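Triosephosphate isomerase (PDB 4O4V) probably catalyses the interconversion of D-glyceraldehyde 3-phosphate and dihydroxyacetone phosphate in glycolysis and gluconeogenesis, working as a homodimer of TIM barrels. Local coordinates at residues V79-G93 with K111-C125. Residues are numbered along the deposited sequence; the frame is centred on the assembly and turned at random.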
ATOM      1  N   VAL A  79      -8.618  -1.001  -7.232  1.00  8.01           N
ATOM      2  CA  VAL A  79      -9.965  -1.558  -7.135  1.00  8.50           C
ATOM      3  C   VAL A  79     -10.157  -2.836  -7.950  1.00  8.36           C
ATOM      4  O   VAL A  79     -10.630  -3.835  -7.403  1.00  9.09           O
ATOM      5  CB  VAL A  79     -11.021  -0.497  -7.444  1.00  9.63           C
ATOM      6  CG1 VAL A  79     -12.407  -1.125  -7.644  1.00 10.91           C
ATOM      7  CG2 VAL A  79     -11.066   0.556  -6.324  1.00 10.99           C
ATOM      8  N   PRO A  80      -9.784  -2.854  -9.242  1.00  9.06           N
ATOM      9  CA  PRO A  80     -10.014  -4.110  -9.985  1.00  9.56           C
ATOM     10  C   PRO A  80      -9.276  -5.310  -9.383  1.00  8.88           C
ATOM     11  O   PRO A  80      -9.759  -6.432  -9.464  1.00  9.46           O
ATOM     12  CB  PRO A  80      -9.500  -3.787 -11.393  1.00 12.00           C
ATOM     13  CG  PRO A  80      -9.547  -2.255 -11.486  1.00 16.09           C
ATOM     14  CD  PRO A  80      -9.327  -1.759 -10.122  1.00  9.98           C
ATOM     15  N   MET A  81      -8.093  -5.088  -8.812  1.00  8.26           N
ATOM     16  CA  MET A  81      -7.323  -6.202  -8.257  1.00  7.91           C
ATOM     17  C   MET A  81      -8.091  -6.812  -7.089  1.00  8.19           C
ATOM     18  O   MET A  81      -8.209  -8.032  -6.965  1.00  8.88           O
ATOM     19  CB  MET A  81      -5.965  -5.732  -7.777  1.00  8.09           C
ATOM     20  CG  MET A  81      -5.057  -5.123  -8.820  1.00  7.69           C
ATOM     21  SD  MET A  81      -3.575  -4.473  -8.021  1.00  7.77           S
ATOM     22  CE  MET A  81      -2.816  -3.608  -9.409  1.00  8.80           C
ATOM     23  N   ILE A  82      -8.584  -5.959  -6.208  1.00  7.86           N
ATOM     24  CA  ILE A  82      -9.346  -6.373  -5.041  1.00  8.47           C
ATOM     25  C   ILE A  82     -10.637  -7.057  -5.475  1.00  8.80           C
ATOM     26  O   ILE A  82     -10.983  -8.131  -4.972  1.00  8.71           O
ATOM     27  CB  ILE A  82      -9.595  -5.147  -4.148  1.00  9.24           C
ATOM     28  CG1 ILE A  82      -8.267  -4.627  -3.564  1.00  9.48           C
ATOM     29  CG2 ILE A  82     -10.598  -5.447  -3.046  1.00 11.60           C
ATOM     30  CD1 ILE A  82      -8.355  -3.169  -3.154  1.00 12.43           C
ATOM     31  N   LYS A  83     -11.343  -6.462  -6.418  1.00  8.51           N
ATOM     32  CA  LYS A  83     -12.591  -7.037  -6.902  1.00  9.19           C
ATOM     33  C   LYS A  83     -12.362  -8.394  -7.547  1.00  9.10           C
ATOM     34  O   LYS A  83     -13.272  -9.238  -7.539  1.00 10.88           O
ATOM     35  CB  LYS A  83     -13.272  -6.106  -7.889  1.00 10.86           C
ATOM     36  CG  LYS A  83     -13.821  -4.839  -7.282  1.00 12.38           C
ATOM     37  CD  LYS A  83     -14.625  -4.079  -8.306  1.00 20.28           C
ATOM     38  CE  LYS A  83     -15.988  -4.759  -8.569  1.00 27.33           C
ATOM     39  NZ  LYS A  83     -16.892  -4.803  -7.391  1.00 36.68           N
ATOM     40  N   SER A  84     -11.184  -8.652  -8.100  1.00  8.77           N
ATOM     41  CA  SER A  84     -10.951  -9.913  -8.788  1.00  9.95           C
ATOM     42  C   SER A  84     -10.906 -11.088  -7.821  1.00 10.52           C
ATOM     43  O   SER A  84     -11.031 -12.242  -8.256  1.00 12.69           O
ATOM     44  CB  SER A  84      -9.676  -9.844  -9.649  1.00 10.17           C
ATOM     45  OG  SER A  84      -8.458 -10.000  -8.912  1.00 10.52           O
ATOM     46  N   PHE A  85     -10.755 -10.835  -6.528  1.00  9.82           N
ATOM     47  CA  PHE A  85     -10.883 -11.861  -5.497  1.00 10.68           C
ATOM     48  C   PHE A  85     -12.305 -11.963  -4.957  1.00 12.06           C
ATOM     49  O   PHE A  85     -12.569 -12.829  -4.134  1.00 14.37           O
ATOM     50  CB  PHE A  85      -9.910 -11.597  -4.340  1.00 11.21           C
ATOM     51  CG  PHE A  85      -8.479 -11.823  -4.704  1.00  9.99           C
ATOM     52  CD1 PHE A  85      -7.900 -13.063  -4.557  1.00 11.58           C
ATOM     53  CD2 PHE A  85      -7.715 -10.807  -5.246  1.00 11.38           C
ATOM     54  CE1 PHE A  85      -6.566 -13.272  -4.915  1.00 11.71           C
ATOM     55  CE2 PHE A  85      -6.402 -11.006  -5.593  1.00 10.82           C
ATOM     56  CZ  PHE A  85      -5.825 -12.233  -5.435  1.00 11.44           C
ATOM     57  N   GLY A  86     -13.222 -11.110  -5.411  1.00 10.71           N
ATOM     58  CA  GLY A  86     -14.583 -11.099  -4.883  1.00 12.22           C
ATOM     59  C   GLY A  86     -14.792 -10.186  -3.699  1.00 10.33           C
ATOM     60  O   GLY A  86     -15.852 -10.238  -3.051  1.00 12.59           O
ATOM     61  N   ILE A  87     -13.836  -9.316  -3.417  1.00  9.94           N
ATOM     62  CA  ILE A  87     -13.890  -8.388  -2.273  1.00  9.39           C
ATOM     63  C   ILE A  87     -14.588  -7.117  -2.694  1.00 10.67           C
ATOM     64  O   ILE A  87     -14.284  -6.570  -3.745  1.00 13.43           O
ATOM     65  CB  ILE A  87     -12.469  -8.104  -1.776  1.00  9.30           C
ATOM     66  CG1 ILE A  87     -11.831  -9.400  -1.266  1.00  9.90           C
ATOM     67  CG2 ILE A  87     -12.485  -7.017  -0.709  1.00  9.98           C
ATOM     68  CD1 ILE A  87     -10.348  -9.322  -1.083  1.00 11.33           C
ATOM     69  N   GLU A  88     -15.527  -6.652  -1.875  1.00  9.84           N
ATOM     70  CA  GLU A  88     -16.445  -5.589  -2.237  1.00 11.69           C
ATOM     71  C   GLU A  88     -16.306  -4.285  -1.463  1.00 10.93           C
ATOM     72  O   GLU A  88     -17.031  -3.338  -1.776  1.00 12.05           O
ATOM     73  CB  GLU A  88     -17.924  -6.090  -2.031  1.00 20.97           C
ATOM     74  CG  GLU A  88     -18.241  -7.593  -2.375  1.00 20.64           C
ATOM     75  CD  GLU A  88     -19.588  -8.106  -1.794  1.00 29.64           C
ATOM     76  OE1 GLU A  88     -20.410  -7.276  -1.322  1.00 26.44           O
ATOM     77  OE2 GLU A  88     -19.800  -9.353  -1.811  1.00 31.81           O
ATOM     78  N   TRP A  89     -15.489  -4.254  -0.414  1.00  8.51           N
ATOM     79  CA  TRP A  89     -15.403  -3.133   0.519  1.00  7.77           C
ATOM     80  C   TRP A  89     -13.991  -2.590   0.560  1.00  7.45           C
ATOM     81  O   TRP A  89     -13.013  -3.311   0.423  1.00  7.32           O
ATOM     82  CB  TRP A  89     -15.747  -3.595   1.929  1.00  8.13           C
ATOM     83  CG  TRP A  89     -17.210  -3.745   2.231  1.00  8.71           C
ATOM     84  CD1 TRP A  89     -17.935  -4.899   2.167  1.00  9.03           C
ATOM     85  CD2 TRP A  89     -18.119  -2.722   2.645  1.00  7.96           C
ATOM     86  NE1 TRP A  89     -19.230  -4.655   2.532  1.00  9.69           N
ATOM     87  CE2 TRP A  89     -19.374  -3.323   2.808  1.00  8.34           C
ATOM     88  CE3 TRP A  89     -17.992  -1.349   2.881  1.00  8.81           C
ATOM     89  CZ2 TRP A  89     -20.500  -2.609   3.190  1.00  9.27           C
ATOM     90  CZ3 TRP A  89     -19.109  -0.626   3.257  1.00  9.93           C
ATOM     91  CH2 TRP A  89     -20.344  -1.261   3.423  1.00  9.21           C
ATOM     92  N   THR A  90     -13.905  -1.290   0.854  1.00  7.41           N
ATOM     93  CA  THR A  90     -12.657  -0.676   1.303  1.00  7.15           C
ATOM     94  C   THR A  90     -12.930   0.406   2.328  1.00  6.97           C
ATOM     95  O   THR A  90     -13.947   1.112   2.263  1.00  7.60           O
ATOM     96  CB  THR A  90     -11.820  -0.084   0.139  1.00  8.10           C
ATOM     97  OG1 THR A  90     -10.512   0.281   0.616  1.00  8.48           O
ATOM     98  CG2 THR A  90     -12.494   1.067  -0.543  1.00 10.48           C
ATOM     99  N   ILE A  91     -11.994   0.570   3.252  1.00  6.84           N
ATOM    100  CA  ILE A  91     -11.883   1.785   4.074  1.00  6.35           C
ATOM    101  C   ILE A  91     -11.215   2.870   3.262  1.00  6.52           C
ATOM    102  O   ILE A  91     -10.308   2.576   2.473  1.00  7.30           O
ATOM    103  CB  ILE A  91     -11.083   1.494   5.365  1.00  6.53           C
ATOM    104  CG1 ILE A  91     -11.741   0.365   6.173  1.00  7.32           C
ATOM    105  CG2 ILE A  91     -10.907   2.737   6.238  1.00  7.54           C
ATOM    106  CD1 ILE A  91     -10.916  -0.126   7.346  1.00  9.14           C
ATOM    107  N   LEU A  92     -11.637   4.121   3.459  1.00  6.68           N
ATOM    108  CA  LEU A  92     -10.981   5.293   2.879  1.00  6.81           C
ATOM    109  C   LEU A  92     -10.847   6.375   3.915  1.00  7.55           C
ATOM    110  O   LEU A  92     -11.761   6.594   4.711  1.00  7.44           O
ATOM    111  CB  LEU A  92     -11.804   5.855   1.697  1.00  7.37           C
ATOM    112  CG  LEU A  92     -11.893   4.987   0.450  1.00  8.46           C
ATOM    113  CD1 LEU A  92     -12.783   5.665  -0.576  1.00  9.99           C
ATOM    114  CD2 LEU A  92     -10.520   4.737  -0.109  1.00 10.31           C
ATOM    115  N   GLY A  93      -9.739   7.101   3.860  1.00  6.97           N
ATOM    116  CA  GLY A  93      -9.590   8.304   4.663  1.00  7.31           C
ATOM    117  C   GLY A  93      -9.370   8.090   6.146  1.00  6.97           C
ATOM    118  O   GLY A  93      -9.559   9.000   6.951  1.00  7.40           O
ATOM    119  N   LYS A 111     -10.685   8.897  -4.685  1.00  9.16           N
ATOM    120  CA  LYS A 111     -10.785   7.471  -4.342  1.00  9.60           C
ATOM    121  C   LYS A 111     -12.229   7.041  -4.133  1.00  9.48           C
ATOM    122  O   LYS A 111     -12.656   5.970  -4.613  1.00  9.81           O
ATOM    123  CB  LYS A 111      -9.989   7.163  -3.074  1.00  9.00           C
ATOM    124  CG  LYS A 111      -8.503   7.263  -3.235  1.00  9.81           C
ATOM    125  CD  LYS A 111      -7.751   6.912  -1.960  1.00  9.16           C
ATOM    126  CE  LYS A 111      -6.253   7.022  -2.199  1.00 10.36           C
ATOM    127  NZ  LYS A 111      -5.484   6.371  -1.118  1.00  9.75           N
ATOM    128  N   ALA A 112     -13.007   7.851  -3.434  1.00  9.19           N
ATOM    129  CA  ALA A 112     -14.392   7.491  -3.170  1.00  9.12           C
ATOM    130  C   ALA A 112     -15.187   7.395  -4.475  1.00  9.34           C
ATOM    131  O   ALA A 112     -15.930   6.437  -4.675  1.00  9.58           O
ATOM    132  CB  ALA A 112     -15.045   8.521  -2.251  1.00  9.50           C
ATOM    133  N   LYS A 113     -15.020   8.378  -5.359  1.00  9.59           N
ATOM    134  CA  LYS A 113     -15.716   8.359  -6.633  1.00  9.48           C
ATOM    135  C   LYS A 113     -15.306   7.129  -7.438  1.00  9.27           C
ATOM    136  O   LYS A 113     -16.169   6.426  -7.989  1.00  9.90           O
ATOM    137  CB  LYS A 113     -15.402   9.626  -7.405  1.00 11.08           C
ATOM    138  CG  LYS A 113     -16.086   9.726  -8.775  1.00 12.77           C
ATOM    139  CD  LYS A 113     -15.817  11.072  -9.455  1.00 15.55           C
ATOM    140  CE  LYS A 113     -16.536  11.241 -10.801  1.00 16.77           C
ATOM    141  NZ  LYS A 113     -16.012  10.333 -11.821  1.00 17.79           N
ATOM    142  N   PHE A 114     -14.007   6.882  -7.554  1.00  9.69           N
ATOM    143  CA  PHE A 114     -13.512   5.777  -8.365  1.00 10.15           C
ATOM    144  C   PHE A 114     -13.965   4.438  -7.802  1.00  8.86           C
ATOM    145  O   PHE A 114     -14.429   3.572  -8.550  1.00 10.21           O
ATOM    146  CB  PHE A 114     -11.991   5.830  -8.483  1.00 10.25           C
ATOM    147  CG  PHE A 114     -11.446   4.777  -9.379  1.00 10.18           C
ATOM    148  CD1 PHE A 114     -11.563   4.898 -10.724  1.00 12.28           C
ATOM    149  CD2 PHE A 114     -10.828   3.639  -8.854  1.00 10.84           C
ATOM    150  CE1 PHE A 114     -11.099   3.904 -11.566  1.00 13.15           C
ATOM    151  CE2 PHE A 114     -10.360   2.667  -9.696  1.00 12.79           C
ATOM    152  CZ  PHE A 114     -10.503   2.800 -11.035  1.00 14.31           C
ATOM    153  N   ALA A 115     -13.884   4.274  -6.484  1.00  8.98           N
ATOM    154  CA  ALA A 115     -14.304   3.010  -5.873  1.00  8.67           C
ATOM    155  C   ALA A 115     -15.803   2.752  -6.126  1.00  8.41           C
ATOM    156  O   ALA A 115     -16.200   1.660  -6.574  1.00  9.64           O
ATOM    157  CB  ALA A 115     -13.997   3.010  -4.401  1.00  8.82           C
ATOM    158  N   LEU A 116     -16.629   3.757  -5.851  1.00  8.74           N
ATOM    159  CA  LEU A 116     -18.087   3.604  -5.987  1.00  9.01           C
ATOM    160  C   LEU A 116     -18.483   3.370  -7.431  1.00  9.93           C
ATOM    161  O   LEU A 116     -19.327   2.495  -7.712  1.00 11.97           O
ATOM    162  CB  LEU A 116     -18.810   4.806  -5.404  1.00  8.87           C
ATOM    163  CG  LEU A 116     -18.737   4.896  -3.883  1.00  8.94           C
ATOM    164  CD1 LEU A 116     -19.108   6.276  -3.422  1.00  9.32           C
ATOM    165  CD2 LEU A 116     -19.584   3.828  -3.203  1.00  9.49           C
ATOM    166  N   GLU A 117     -17.886   4.106  -8.372  1.00 10.24           N
ATOM    167  CA  GLU A 117     -18.302   3.937  -9.753  1.00 11.87           C
ATOM    168  C   GLU A 117     -17.854   2.600 -10.301  1.00 12.77           C
ATOM    169  O   GLU A 117     -18.397   2.142 -11.319  1.00 15.24           O
ATOM    170  CB  GLU A 117     -17.905   5.152 -10.608  1.00 15.99           C
ATOM    171  CG  GLU A 117     -16.509   5.205 -10.948  1.00 14.95           C
ATOM    172  CD  GLU A 117     -16.033   6.587 -11.428  1.00 17.79           C
ATOM    173  OE1 GLU A 117     -16.817   7.559 -11.488  1.00 16.93           O
ATOM    174  OE2 GLU A 117     -14.833   6.688 -11.725  1.00 21.10           O
ATOM    175  N   ASN A 118     -16.919   1.928  -9.637  1.00 11.81           N
ATOM    176  CA  ASN A 118     -16.447   0.599 -10.030  1.00 13.78           C
ATOM    177  C   ASN A 118     -17.002  -0.523  -9.155  1.00 13.85           C
ATOM    178  O   ASN A 118     -16.466  -1.622  -9.133  1.00 18.06           O
ATOM    179  CB  ASN A 118     -14.914   0.570 -10.061  1.00 14.19           C
ATOM    180  CG  ASN A 118     -14.359   1.262 -11.274  1.00 15.41           C
ATOM    181  OD1 ASN A 118     -14.182   0.615 -12.318  1.00 21.37           O
ATOM    182  ND2 ASN A 118     -14.125   2.557 -11.201  1.00 13.42           N
ATOM    183  N   GLY A 119     -18.076  -0.237  -8.435  1.00 13.86           N
ATOM    184  CA  GLY A 119     -18.843  -1.264  -7.748  1.00 16.31           C
ATOM    185  C   GLY A 119     -18.383  -1.662  -6.355  1.00 14.92           C
ATOM    186  O   GLY A 119     -18.815  -2.693  -5.858  1.00 18.26           O
ATOM    187  N   MET A 120     -17.503  -0.870  -5.740  0.54 11.75           N
ATOM    188  CA  MET A 120     -17.135  -1.015  -4.341  0.54 10.98           C
ATOM    189  C   MET A 120     -18.144  -0.358  -3.453  0.54 10.31           C
ATOM    190  O   MET A 120     -18.903   0.529  -3.838  0.54  9.27           O
ATOM    191  CB  MET A 120     -15.811  -0.346  -4.056  0.54 12.74           C
ATOM    192  CG  MET A 120     -14.698  -0.906  -4.864  0.54 11.72           C
ATOM    193  SD  MET A 120     -14.304  -2.621  -4.498  0.54 17.01           S
ATOM    194  CE  MET A 120     -13.664  -2.588  -2.829  0.54 16.57           C
ATOM    195  N   LYS A 121     -18.081  -0.784  -2.212  1.00  9.72           N
ATOM    196  CA  LYS A 121     -18.680  -0.087  -1.095  1.00  8.76           C
ATOM    197  C   LYS A 121     -17.580   0.481  -0.230  1.00  8.16           C
ATOM    198  O   LYS A 121     -16.488  -0.106  -0.165  1.00  8.90           O
ATOM    199  CB  LYS A 121     -19.532  -1.057  -0.279  1.00 10.03           C
ATOM    200  CG  LYS A 121     -20.641  -1.723  -1.086  1.00 12.41           C
ATOM    201  CD  LYS A 121     -21.421  -2.733  -0.243  1.00 14.57           C
ATOM    202  CE  LYS A 121     -22.564  -3.389  -1.032  1.00 20.28           C
ATOM    203  NZ  LYS A 121     -23.457  -4.121  -0.106  1.00 22.06           N
ATOM    204  N   ILE A 122     -17.833   1.617   0.428  1.00  7.65           N
ATOM    205  CA  ILE A 122     -16.801   2.321   1.140  1.00  7.09           C
ATOM    206  C   ILE A 122     -17.166   2.619   2.573  1.00  7.58           C
ATOM    207  O   ILE A 122     -18.342   2.908   2.881  1.00  7.69           O
ATOM    208  CB  ILE A 122     -16.371   3.636   0.430  1.00  7.49           C
ATOM    209  CG1 ILE A 122     -17.453   4.712   0.426  1.00  8.51           C
ATOM    210  CG2 ILE A 122     -15.899   3.341  -0.994  1.00  9.49           C
ATOM    211  CD1 ILE A 122     -17.023   6.061  -0.177  1.00  9.21           C
ATOM    212  N   ILE A 123     -16.161   2.594   3.441  1.00  7.26           N
ATOM    213  CA  ILE A 123     -16.249   3.104   4.796  1.00  7.34           C
ATOM    214  C   ILE A 123     -15.372   4.344   4.812  1.00  6.81           C
ATOM    215  O   ILE A 123     -14.127   4.245   4.822  1.00  8.01           O
ATOM    216  CB  ILE A 123     -15.784   2.097   5.845  1.00  7.38           C
ATOM    217  CG1 ILE A 123     -16.581   0.792   5.782  1.00  8.06           C
ATOM    218  CG2 ILE A 123     -15.843   2.714   7.245  1.00  8.91           C
ATOM    219  CD1 ILE A 123     -15.914  -0.360   6.500  1.00 10.37           C
ATOM    220  N   TYR A 124     -15.993   5.511   4.746  1.00  6.84           N
ATOM    221  CA  TYR A 124     -15.280   6.788   4.584  1.00  7.32           C
ATOM    222  C   TYR A 124     -15.108   7.439   5.953  1.00  6.87           C
ATOM    223  O   TYR A 124     -16.115   7.679   6.648  1.00  7.41           O
ATOM    224  CB  TYR A 124     -16.053   7.705   3.640  1.00  8.05           C
ATOM    225  CG  TYR A 124     -15.257   8.888   3.149  1.00  8.75           C
ATOM    226  CD1 TYR A 124     -15.199  10.054   3.864  1.00  9.60           C
ATOM    227  CD2 TYR A 124     -14.548   8.814   1.957  1.00  9.85           C
ATOM    228  CE1 TYR A 124     -14.469  11.168   3.376  1.00  9.97           C
ATOM    229  CE2 TYR A 124     -13.847   9.892   1.479  1.00 11.05           C
ATOM    230  CZ  TYR A 124     -13.799  11.052   2.187  1.00 10.06           C
ATOM    231  OH  TYR A 124     -13.095  12.108   1.637  1.00 12.87           O
ATOM    232  N   CYS A 125     -13.881   7.710   6.362  1.00  7.00           N
ATOM    233  CA  CYS A 125     -13.585   8.191   7.700  1.00  7.22           C
ATOM    234  C   CYS A 125     -13.344   9.680   7.740  1.00  7.09           C
ATOM    235  O   CYS A 125     -12.782  10.254   6.817  1.00  8.79           O
ATOM    236  CB  CYS A 125     -12.323   7.470   8.211  1.00  6.71           C
ATOM    237  SG  CYS A 125     -12.417   5.673   8.274  1.00  8.21           S
TER
HETATM  238  O   HOH W   1     -22.072  -6.426   0.920  1.00 28.10           O
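Trp89 to Leu92 and Lys121 to Tyr124 pair in parallel as neighbouring strands of the TIM barrel, joined by a beta-alpha-beta crossover whose main helix is 105-117. Five backbone bonds zip them together, from Lys121 N to Glu88 O (2.8 Å) through to Cys125 N to Leu92 O (2.9 Å). On the barrel's inner side, the Trp89 indole lies across Lys121: Lys121 CB sits 3.5 Å from the centroid of the six-membered ring, 9° off its normal, a CH-pi contact, while CD continues over CE2 and CZ2. With chi2 and chi3 both near 180°, the lysine chain stretches on past the ring to a water that bridges its NZ to Glu88 OE1; the other carboxylate oxygen, OE2, forms a salt bridge with Lys59. Beyond the indole, Ile123 CG1 meets Trp89 CZ3 at 3.8 Å.

The outer side faces the helices. Leu92 rests CD1 on the backbone of helix 105-117, 3.6 Å from Ala112 CA, with CD2 beside Lys111 CB. In one of its two modelled conformers, Met120 bends at chi2 and chi3 and packs between helix 79-83 and strand 89-92, CG against Val79 CG1, SD by Lys83 CG and CE on the Trp89 carbonyl. A weak bond ties Lys83 NZ to Gly119 O.

Backbone bonds thus set the parallel register, apolar side chains seat strand 89-92 on helix 105-117, and Lys121 serves twice, through its methylenes and its water-linked amine.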